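Local coordinates for FMN-binding protein (Syntrophomonas wolfei subsp. wolfei, PDB 3IN6), which binds flavin mononucleotide and probably acts as a small dimeric flavoprotein, though its reaction is not established, at residues S50-E53 and T59-C62. Sequence-based numbering, arbitrary orientation.
Sequences SVLE and TIIC. With FMN (flavin mononucleotide), chain C.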
ATOM      1  N   SER A  50       1.620   7.516   9.279  1.00 30.87           N
ATOM      2  CA  SER A  50       0.488   7.684  10.194  1.00 33.97           C
ATOM      3  C   SER A  50       0.295   9.085  10.845  1.00 35.56           C
ATOM      4  O   SER A  50      -0.717   9.273  11.534  1.00 38.06           O
ATOM      5  CB  SER A  50       0.531   6.612  11.292  1.00 34.14           C
ATOM      6  OG  SER A  50       1.603   6.841  12.187  1.00 35.67           O
ATOM      7  N   VAL A  51       1.219  10.049  10.685  1.00 33.14           N
ATOM      8  CA  VAL A  51       0.983  11.390  11.273  1.00 29.57           C
ATOM      9  C   VAL A  51       0.073  12.167  10.310  1.00 27.00           C
ATOM     10  O   VAL A  51       0.528  13.022   9.526  1.00 21.75           O
ATOM     11  CB  VAL A  51       2.271  12.156  11.580  1.00 30.66           C
ATOM     12  CG1 VAL A  51       1.933  13.488  12.269  1.00 29.58           C
ATOM     13  CG2 VAL A  51       3.167  11.329  12.475  1.00 30.27           C
ATOM     14  N   LEU A  52      -1.225  11.860  10.394  1.00 26.07           N
ATOM     15  CA  LEU A  52      -2.235  12.379   9.450  1.00 24.41           C
ATOM     16  C   LEU A  52      -3.482  12.960  10.084  1.00 22.13           C
ATOM     17  O   LEU A  52      -3.852  12.617  11.215  1.00 21.91           O
ATOM     18  CB  LEU A  52      -2.779  11.229   8.598  1.00 23.29           C
ATOM     19  CG  LEU A  52      -1.897  10.370   7.722  1.00 27.90           C
ATOM     20  CD1 LEU A  52      -2.796   9.336   7.067  1.00 19.87           C
ATOM     21  CD2 LEU A  52      -1.160  11.228   6.675  1.00 32.98           C
ATOM     22  N   GLU A  53      -4.177  13.757   9.282  1.00 21.72           N
ATOM     23  CA  GLU A  53      -5.454  14.338   9.667  1.00 21.02           C
ATOM     24  C   GLU A  53      -6.302  14.680   8.442  1.00 20.14           C
ATOM     25  O   GLU A  53      -5.809  15.304   7.474  1.00 20.92           O
ATOM     26  CB  GLU A  53      -5.223  15.579  10.526  1.00 20.90           C
ATOM     27  CG  GLU A  53      -6.492  16.173  11.092  1.00 24.04           C
ATOM     28  CD  GLU A  53      -6.222  17.258  12.116  1.00 15.88           C
ATOM     29  OE1 GLU A  53      -5.121  17.285  12.695  1.00 34.42           O
ATOM     30  OE2 GLU A  53      -7.128  18.061  12.369  1.00 29.38           O
ATOM     31  N   THR A  59      -9.909  17.120   2.250  1.00 20.67           N
ATOM     32  CA  THR A  59      -8.486  17.337   2.530  1.00 19.38           C
ATOM     33  C   THR A  59      -7.849  16.345   3.500  1.00 20.19           C
ATOM     34  O   THR A  59      -8.453  15.959   4.495  1.00 19.03           O
ATOM     35  CB  THR A  59      -8.296  18.740   3.159  1.00 20.21           C
ATOM     36  OG1 THR A  59      -8.911  19.743   2.342  1.00 21.51           O
ATOM     37  CG2 THR A  59      -6.825  19.083   3.372  1.00 18.51           C
ATOM     38  N   ILE A  60      -6.620  15.934   3.196  1.00 21.85           N
ATOM     39  CA  ILE A  60      -5.806  15.149   4.133  1.00 21.62           C
ATOM     40  C   ILE A  60      -4.483  15.899   4.242  1.00 19.10           C
ATOM     41  O   ILE A  60      -3.915  16.331   3.233  1.00 15.93           O
ATOM     42  CB  ILE A  60      -5.566  13.670   3.710  1.00 22.97           C
ATOM     43  CG1 ILE A  60      -6.851  12.856   3.814  1.00 22.65           C
ATOM     44  CG2 ILE A  60      -4.526  13.007   4.628  1.00 20.43           C
ATOM     45  CD1 ILE A  60      -6.735  11.492   3.158  1.00 27.44           C
ATOM     46  N   ILE A  61      -4.041  16.123   5.475  1.00 18.65           N
ATOM     47  CA  ILE A  61      -2.747  16.743   5.731  1.00 19.11           C
ATOM     48  C   ILE A  61      -1.886  15.699   6.414  1.00 21.67           C
ATOM     49  O   ILE A  61      -2.362  14.819   7.137  1.00 19.27           O
ATOM     50  CB  ILE A  61      -2.789  18.079   6.517  1.00 17.74           C
ATOM     51  CG1 ILE A  61      -3.432  17.926   7.897  1.00 23.50           C
ATOM     52  CG2 ILE A  61      -3.532  19.152   5.722  1.00 18.90           C
ATOM     53  CD1 ILE A  61      -3.126  19.115   8.815  1.00 16.66           C
ATOM     54  N   CYS A  62      -0.598  15.833   6.187  1.00 25.68           N
ATOM     55  CA  CYS A  62       0.339  14.832   6.590  1.00 26.48           C
ATOM     56  C   CYS A  62       1.691  15.465   6.907  1.00 26.82           C
ATOM     57  O   CYS A  62       2.155  16.361   6.173  1.00 25.51           O
ATOM     58  CB  CYS A  62       0.406  13.915   5.371  1.00 27.97           C
ATOM     59  SG  CYS A  62       1.768  12.874   5.185  1.00 35.46           S
TER
HETATM   60  N1  FMN C 148       7.206   9.193   7.907  1.00 49.24           N
HETATM   61  C2  FMN C 148       6.635  10.404   7.560  1.00 50.09           C
HETATM   62  O2  FMN C 148       7.259  11.206   6.858  1.00 41.44           O
HETATM   63  N3  FMN C 148       5.356  10.715   8.007  1.00 52.35           N
HETATM   64  C4  FMN C 148       4.646   9.828   8.805  1.00 51.85           C
HETATM   65  O4  FMN C 148       3.507  10.143   9.189  1.00 54.12           O
HETATM   66  C4A FMN C 148       5.237   8.607   9.169  1.00 52.57           C
HETATM   67  N5  FMN C 148       4.562   7.696   9.976  1.00 56.26           N
HETATM   68  C5A FMN C 148       5.134   6.481  10.334  1.00 54.61           C
HETATM   69  C6  FMN C 148       4.415   5.586  11.139  1.00 55.39           C
HETATM   70  C7  FMN C 148       4.984   4.366  11.510  1.00 56.89           C
HETATM   71  C7M FMN C 148       4.196   3.428  12.374  1.00 60.38           C
HETATM   72  C8  FMN C 148       6.269   4.022  11.069  1.00 57.56           C
HETATM   73  C8M FMN C 148       6.894   2.704  11.446  1.00 46.50           C
HETATM   74  C9  FMN C 148       6.983   4.914  10.256  1.00 57.87           C
HETATM   75  C9A FMN C 148       6.422   6.157   9.885  1.00 56.80           C
HETATM   76  N10 FMN C 148       7.109   7.069   9.068  1.00 54.62           N
HETATM   77  C10 FMN C 148       6.524   8.290   8.718  1.00 52.25           C
HETATM   78  C1' FMN C 148       8.506   6.770   8.573  1.00 55.33           C
HETATM   79  C2' FMN C 148       8.536   6.252   7.135  1.00 52.93           C
HETATM   80  O2' FMN C 148       7.691   5.131   6.991  1.00 44.21           O
HETATM   81  C3' FMN C 148       9.986   5.919   6.759  1.00 54.58           C
HETATM   82  O3' FMN C 148      10.704   7.131   6.633  1.00 52.12           O
HETATM   83  C4' FMN C 148      10.120   5.092   5.476  1.00 52.30           C
HETATM   84  O4' FMN C 148      11.442   4.614   5.354  1.00 54.94           O
HETATM   85  C5' FMN C 148       9.795   5.895   4.228  1.00 49.68           C
HETATM   86  O5' FMN C 148       9.865   5.055   3.103  1.00 46.14           O
HETATM   87  P   FMN C 148      10.246   5.617   1.634  1.00 39.40           P
HETATM   88  O1P FMN C 148      11.696   6.011   1.561  1.00 47.01           O
HETATM   89  O2P FMN C 148       9.410   6.827   1.248  1.00 35.86           O
HETATM   90  O3P FMN C 148      10.028   4.441   0.741  1.00 32.65           O
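Glu-53 and Ile-61 form an antiparallel hydrogen-bonded pair. Glu-53 N donates to Ile-61 O at 3.0 Å. Ile-61 N returns a shorter bond to Glu-53 O at 2.8 Å. This second bond is also the straighter, with an N-H...O angle of 172°. Glu-53 O also takes a CA-H...O contact from Ile-60 CA. On the face that carries Glu-53 and Ile-61, CG1 of Ile-61 lies 4.0 Å from CB of Glu-53. The Ile-61 chi1 of 60° sets CG1 between its own N and carbonyl carbon, which brings it alongside the Glu-53 backbone.

Leu-52 and Cys-62 make the next, non-hydrogen-bonded pair, with side chains on the other face. Leu-52 CD2 presses against Cys-62 CB at 3.4 Å, a tight carbon contact, and also lies beside SG. The same methyl makes a looser contact with Ile-60 CG2. Phe-82 touches both Leu-52 and Ile-60 from strand 79-87. On the Glu-53 face, helix 110-120 covers Ile-61. The Glu-53 side chain runs out extended to salt bridges with Arg-114 and Arg-118, one for each carboxylate oxygen.

The segment 50-53 starts at the flavin. Ser-50 N donates to FMN N5 at 3.0 Å with an angle of 169°. Val-51 N donates to FMN O4 at 2.7 Å. The chain then folds through an inverse gamma turn at Val-51, between flavin and strand. Arg-97 and Leu-145 of the second subunit complete part of the flavin's polar shell.

The two amides that meet the flavin come just before strand 52-55. The Val-51 to Ala-63 backbone bond ties that turn to strand 59-64. An N-H donor to N5 suits a nitrogen that offers a lone pair, as in oxidised flavin. The donor to O4 would probably polarise the ring, consistent with some tuning of its redox behaviour.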